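Long-range contact in cysteine desulfurase (Thermococcus onnurineus, PDB 5B89), which probably uses pyridoxal 5'-phosphate to take sulfur from L-cysteine, passing it to a carrier and leaving L-alanine: residues 234-246 with 290-304. Sequence-based numbering, arbitrary orientation.
With PLP (pyridoxal-5'-phosphate), chain G; ALA (alanine), chain H.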
loop_
_atom_site.group_PDB
_atom_site.type_symbol
_atom_site.label_atom_id
_atom_site.label_comp_id
_atom_site.label_asym_id
_atom_site.label_seq_id
_atom_site.Cartn_x
_atom_site.Cartn_y
_atom_site.Cartn_z
ATOM N N GLY B 234 1.516 -7.632 -7.107
ATOM C CA GLY B 234 2.105 -8.828 -6.570
ATOM C C GLY B 234 1.194 -9.951 -6.252
ATOM O O GLY B 234 1.585 -11.110 -6.356
ATOM N N HIS B 235 -0.050 -9.647 -5.932
ATOM C CA HIS B 235 -1.004 -10.673 -5.491
ATOM C C HIS B 235 -1.637 -11.547 -6.541
ATOM O O HIS B 235 -2.315 -12.462 -6.264
ATOM C CB HIS B 235 -2.114 -10.067 -4.641
ATOM C CG HIS B 235 -3.070 -9.206 -5.398
ATOM N ND1 HIS B 235 -4.243 -9.692 -5.892
ATOM C CD2 HIS B 235 -3.024 -7.908 -5.755
ATOM C CE1 HIS B 235 -4.875 -8.738 -6.529
ATOM N NE2 HIS B 235 -4.163 -7.637 -6.455
ATOM N N LYS B 236 -1.360 -11.175 -7.766
ATOM C CA LYS B 236 -1.868 -11.899 -8.920
ATOM C C LYS B 236 -0.885 -12.961 -9.405
ATOM O O LYS B 236 -0.507 -13.738 -8.629
ATOM C CB LYS B 236 -2.320 -10.928 -10.013
ATOM C CG LYS B 236 -3.595 -10.150 -9.603
ATOM C CD LYS B 236 -4.074 -9.138 -10.605
ATOM C CE LYS B 236 -5.342 -8.401 -10.149
ATOM N NZ LYS B 236 -6.028 -8.037 -11.395
ATOM N N GLY B 237 -0.490 -12.966 -10.681
ATOM C CA GLY B 237 0.320 -14.018 -11.137
ATOM C C GLY B 237 1.629 -14.262 -10.422
ATOM O O GLY B 237 2.133 -15.396 -10.373
ATOM N N PRO B 238 2.296 -13.215 -9.874
ATOM C CA PRO B 238 3.589 -13.430 -9.213
ATOM C C PRO B 238 3.522 -14.263 -7.906
ATOM O O PRO B 238 4.587 -14.490 -7.320
ATOM C CB PRO B 238 4.102 -11.999 -8.879
ATOM C CG PRO B 238 3.493 -11.177 -9.952
ATOM C CD PRO B 238 2.118 -11.772 -10.156
ATOM N N MET B 239 2.320 -14.582 -7.416
ATOM C CA MET B 239 2.131 -15.477 -6.245
ATOM C C MET B 239 2.672 -14.718 -4.985
ATOM O O MET B 239 3.136 -15.392 -4.043
ATOM C CB MET B 239 2.807 -16.875 -6.395
ATOM C CG MET B 239 1.974 -17.628 -7.413
ATOM S SD MET B 239 2.586 -19.367 -7.420
ATOM C CE MET B 239 2.344 -19.919 -9.060
ATOM N N GLY B 240 2.602 -13.421 -4.942
ATOM C CA GLY B 240 2.974 -12.599 -3.816
ATOM C C GLY B 240 1.785 -12.270 -2.972
ATOM O O GLY B 240 0.663 -12.622 -3.163
ATOM N N PRO B 241 2.121 -11.488 -1.924
ATOM C CA PRO B 241 1.098 -11.021 -0.969
ATOM C C PRO B 241 0.237 -9.908 -1.471
ATOM O O PRO B 241 0.556 -9.325 -2.565
ATOM C CB PRO B 241 1.873 -10.547 0.266
ATOM C CG PRO B 241 3.123 -10.017 -0.376
ATOM C CD PRO B 241 3.453 -10.973 -1.576
ATOM N N THR B 242 -0.837 -9.540 -0.778
ATOM C CA THR B 242 -1.606 -8.348 -1.101
ATOM C C THR B 242 -0.827 -7.134 -0.626
ATOM O O THR B 242 0.154 -7.195 0.112
ATOM C CB THR B 242 -2.995 -8.427 -0.463
ATOM O OG1 THR B 242 -2.843 -8.506 0.984
ATOM C CG2 THR B 242 -3.750 -9.610 -0.940
ATOM N N GLY B 243 -1.233 -5.973 -1.094
ATOM C CA GLY B 243 -0.658 -4.739 -0.666
ATOM C C GLY B 243 0.666 -4.315 -1.251
ATOM O O GLY B 243 1.311 -3.385 -0.796
ATOM N N ILE B 244 1.054 -5.025 -2.359
ATOM C CA ILE B 244 2.301 -4.631 -3.033
ATOM C C ILE B 244 2.105 -4.626 -4.523
ATOM O O ILE B 244 1.701 -5.607 -5.142
ATOM C CB ILE B 244 3.483 -5.558 -2.606
ATOM C CG1 ILE B 244 4.814 -5.013 -3.058
ATOM C CG2 ILE B 244 3.283 -7.011 -2.937
ATOM C CD1 ILE B 244 5.310 -3.798 -2.310
ATOM N N GLY B 245 2.350 -3.519 -5.084
ATOM C CA GLY B 245 2.362 -3.336 -6.533
ATOM C C GLY B 245 3.678 -2.789 -6.975
ATOM O O GLY B 245 4.507 -2.306 -6.204
ATOM N N VAL B 246 3.841 -2.741 -8.304
ATOM C CA VAL B 246 5.055 -2.205 -8.933
ATOM C C VAL B 246 4.670 -1.186 -9.986
ATOM O O VAL B 246 3.704 -1.374 -10.702
ATOM C CB VAL B 246 5.883 -3.363 -9.531
ATOM C CG1 VAL B 246 7.043 -2.804 -10.381
ATOM C CG2 VAL B 246 6.382 -4.295 -8.489
ATOM N N ASN B 290 5.895 -0.913 2.073
ATOM C CA ASN B 290 5.481 -2.189 2.519
ATOM C C ASN B 290 6.633 -3.166 2.447
ATOM O O ASN B 290 6.767 -3.966 1.497
ATOM C CB ASN B 290 4.338 -2.712 1.700
ATOM C CG ASN B 290 3.762 -3.933 2.225
ATOM O OD1 ASN B 290 4.231 -4.498 3.199
ATOM N ND2 ASN B 290 2.662 -4.459 1.573
ATOM N N ILE B 291 7.497 -3.086 3.478
ATOM C CA ILE B 291 8.731 -3.858 3.493
ATOM C C ILE B 291 8.429 -5.343 3.437
ATOM O O ILE B 291 8.985 -6.139 2.648
ATOM C CB ILE B 291 9.540 -3.513 4.743
ATOM C CG1 ILE B 291 9.840 -2.055 4.719
ATOM C CG2 ILE B 291 10.799 -4.387 4.845
ATOM C CD1 ILE B 291 10.163 -1.514 6.102
ATOM N N GLY B 292 7.494 -5.850 4.251
ATOM C CA GLY B 292 7.126 -7.222 4.252
ATOM C C GLY B 292 6.580 -7.690 2.927
ATOM O O GLY B 292 6.830 -8.798 2.519
ATOM N N GLY B 293 5.773 -6.795 2.354
ATOM C CA GLY B 293 5.180 -7.174 1.074
ATOM C C GLY B 293 6.185 -7.206 -0.069
ATOM O O GLY B 293 6.090 -8.088 -0.905
ATOM N N ALA B 294 7.135 -6.304 -0.101
ATOM C CA ALA B 294 8.220 -6.362 -1.129
ATOM C C ALA B 294 9.017 -7.614 -0.962
ATOM O O ALA B 294 9.360 -8.328 -1.935
ATOM C CB ALA B 294 9.096 -5.167 -1.004
ATOM N N ILE B 295 9.318 -8.045 0.268
ATOM C CA ILE B 295 10.027 -9.295 0.521
ATOM C C ILE B 295 9.219 -10.465 0.076
ATOM O O ILE B 295 9.731 -11.424 -0.524
ATOM C CB ILE B 295 10.433 -9.337 2.026
ATOM C CG1 ILE B 295 11.509 -8.304 2.293
ATOM C CG2 ILE B 295 10.883 -10.775 2.458
ATOM C CD1 ILE B 295 11.742 -7.951 3.802
ATOM N N GLY B 296 7.922 -10.442 0.352
ATOM C CA GLY B 296 7.048 -11.492 -0.142
ATOM C C GLY B 296 6.940 -11.599 -1.668
ATOM O O GLY B 296 6.929 -12.722 -2.211
ATOM N N LEU B 297 6.892 -10.422 -2.242
ATOM C CA LEU B 297 6.836 -10.401 -3.732
ATOM C C LEU B 297 8.122 -10.962 -4.302
ATOM O O LEU B 297 8.027 -11.741 -5.257
ATOM C CB LEU B 297 6.554 -8.990 -4.223
ATOM C CG LEU B 297 6.613 -8.785 -5.766
ATOM C CD1 LEU B 297 5.707 -9.728 -6.450
ATOM C CD2 LEU B 297 6.330 -7.353 -6.117
ATOM N N ALA B 298 9.267 -10.601 -3.772
ATOM C CA ALA B 298 10.563 -11.169 -4.263
ATOM C C ALA B 298 10.563 -12.643 -4.069
ATOM O O ALA B 298 10.995 -13.395 -4.983
ATOM C CB ALA B 298 11.712 -10.482 -3.565
ATOM N N ALA B 299 9.994 -13.186 -3.011
ATOM C CA ALA B 299 9.884 -14.609 -2.841
ATOM C C ALA B 299 8.975 -15.223 -3.800
ATOM O O ALA B 299 9.295 -16.306 -4.305
ATOM C CB ALA B 299 9.443 -14.931 -1.363
ATOM N N GLY B 300 7.864 -14.606 -4.171
ATOM C CA GLY B 300 6.953 -15.125 -5.216
ATOM C C GLY B 300 7.654 -15.118 -6.540
ATOM O O GLY B 300 7.536 -16.173 -7.222
ATOM N N ILE B 301 8.376 -14.087 -6.859
ATOM C CA ILE B 301 9.105 -14.083 -8.137
ATOM C C ILE B 301 10.155 -15.171 -8.138
ATOM O O ILE B 301 10.279 -15.905 -9.188
ATOM C CB ILE B 301 9.668 -12.739 -8.349
ATOM C CG1 ILE B 301 8.577 -11.742 -8.756
ATOM C CG2 ILE B 301 10.745 -12.770 -9.450
ATOM C CD1 ILE B 301 8.992 -10.319 -8.655
ATOM N N ARG B 302 10.900 -15.380 -7.065
ATOM C CA ARG B 302 11.824 -16.494 -7.068
ATOM C C ARG B 302 11.147 -17.865 -7.213
ATOM O O ARG B 302 11.681 -18.764 -7.831
ATOM C CB ARG B 302 12.674 -16.464 -5.810
ATOM C CG ARG B 302 13.706 -15.384 -5.844
ATOM C CD ARG B 302 14.802 -15.716 -6.862
ATOM N NE ARG B 302 16.020 -14.996 -6.569
ATOM C CZ ARG B 302 16.651 -14.256 -7.430
ATOM N NH1 ARG B 302 16.134 -14.119 -8.645
ATOM N NH2 ARG B 302 17.770 -13.639 -7.081
ATOM N N TYR B 303 9.969 -18.010 -6.646
ATOM C CA TYR B 303 9.229 -19.233 -6.761
ATOM C C TYR B 303 8.791 -19.440 -8.236
ATOM O O TYR B 303 8.864 -20.506 -8.746
ATOM C CB TYR B 303 8.033 -19.183 -5.783
ATOM C CG TYR B 303 7.288 -20.441 -5.590
ATOM C CD1 TYR B 303 7.693 -21.361 -4.665
ATOM C CD2 TYR B 303 6.154 -20.683 -6.287
ATOM C CE1 TYR B 303 6.992 -22.525 -4.496
ATOM C CE2 TYR B 303 5.463 -21.829 -6.137
ATOM C CZ TYR B 303 5.895 -22.767 -5.245
ATOM O OH TYR B 303 5.173 -23.899 -5.154
ATOM N N ILE B 304 8.342 -18.377 -8.847
ATOM C CA ILE B 304 7.904 -18.417 -10.233
ATOM C C ILE B 304 9.111 -18.761 -11.132
ATOM O O ILE B 304 8.977 -19.469 -12.065
ATOM C CB ILE B 304 7.315 -17.031 -10.665
ATOM C CG1 ILE B 304 5.917 -16.761 -10.109
ATOM C CG2 ILE B 304 7.247 -16.861 -12.176
ATOM C CD1 ILE B 304 4.824 -17.713 -10.488
HETATM N N1 PLP G . -5.735 -4.230 -14.664
HETATM C C2 PLP G . -5.974 -5.525 -15.009
HETATM C C2A PLP G . -5.860 -5.984 -16.446
HETATM C C3 PLP G . -6.370 -6.390 -13.973
HETATM O O3 PLP G . -6.615 -7.692 -14.261
HETATM C C4 PLP G . -6.424 -5.925 -12.634
HETATM C C4A PLP G . -6.934 -6.932 -11.528
HETATM C C5 PLP G . -6.075 -4.575 -12.374
HETATM C C6 PLP G . -5.747 -3.715 -13.399
HETATM C C5A PLP G . -6.179 -4.063 -10.941
HETATM O O4P PLP G . -5.166 -4.727 -10.126
HETATM P P PLP G . -5.254 -4.330 -8.631
HETATM O O1P PLP G . -4.238 -5.160 -8.007
HETATM O O2P PLP G . -6.670 -4.710 -8.191
HETATM O O3P PLP G . -5.057 -2.891 -8.524
HETATM N N ALA H . -8.248 -7.552 -12.000
HETATM C CA ALA H . -9.016 -8.491 -11.043
HETATM C C ALA H . -10.423 -8.976 -11.467
HETATM O O ALA H . -10.676 -8.898 -12.693
HETATM C CB ALA H . -9.168 -8.007 -9.587
HETATM O OXT ALA H . -11.292 -9.550 -10.711
#
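Asn290, the N-cap of helix 291-307, uses both ends of its amide. ND2 gives a nearly straight hydrogen bond to Gly243 O (2.9 Å, 169° at the hydrogen); Gly243 O lies in the plane of the Asn290 amide, whereas ND2 sits above the Gly243 carbonyl plane. OD1 accepts from Gly293 N and is also hydrogen-bonded to Thr242 OG1 of the second subunit. With an alanine here, Gly243 O would probably lose its donor, Gly293 N its cap and Thr242 of the second subunit its partner. Gly293, Gly296 and Gly300 then let the loop lie close against the helix. Over Gly293, Ile244 sets CG2 3.6 Å from Gly293 O, while CD1 reaches on to Ala294. At Gly296 the Pro241 ring presses in, its CD 3.5 Å from Gly296 C. This is the lysine-bearing loop of a class-V, fold-type I PLP enzyme: from its far side Lys236 NZ is covalently joined to PLP C4A, and His235 NE2 donates to the phosphate oxygen O1P. Leu297, with CG anti to the backbone N (chi1 174°), sends CD1 to the loop, 3.7 Å from Pro238 CB, and CD2 to Val246 CG2 on strand 245-249. Gly300 CA comes within 3.2 Å of Pro238 O in a CA-H...O contact, where a side chain would clash. Farther along, Met239 SD lies obliquely beside the Tyr303 ring, 4.0 Å from CD2, a Met-aromatic contact; Tyr303 OH is hydrogen-bonded to Asp30 OD2. Ile304 CD1 touches both Gly237 O and Met239 CE, 3.6 Å from each.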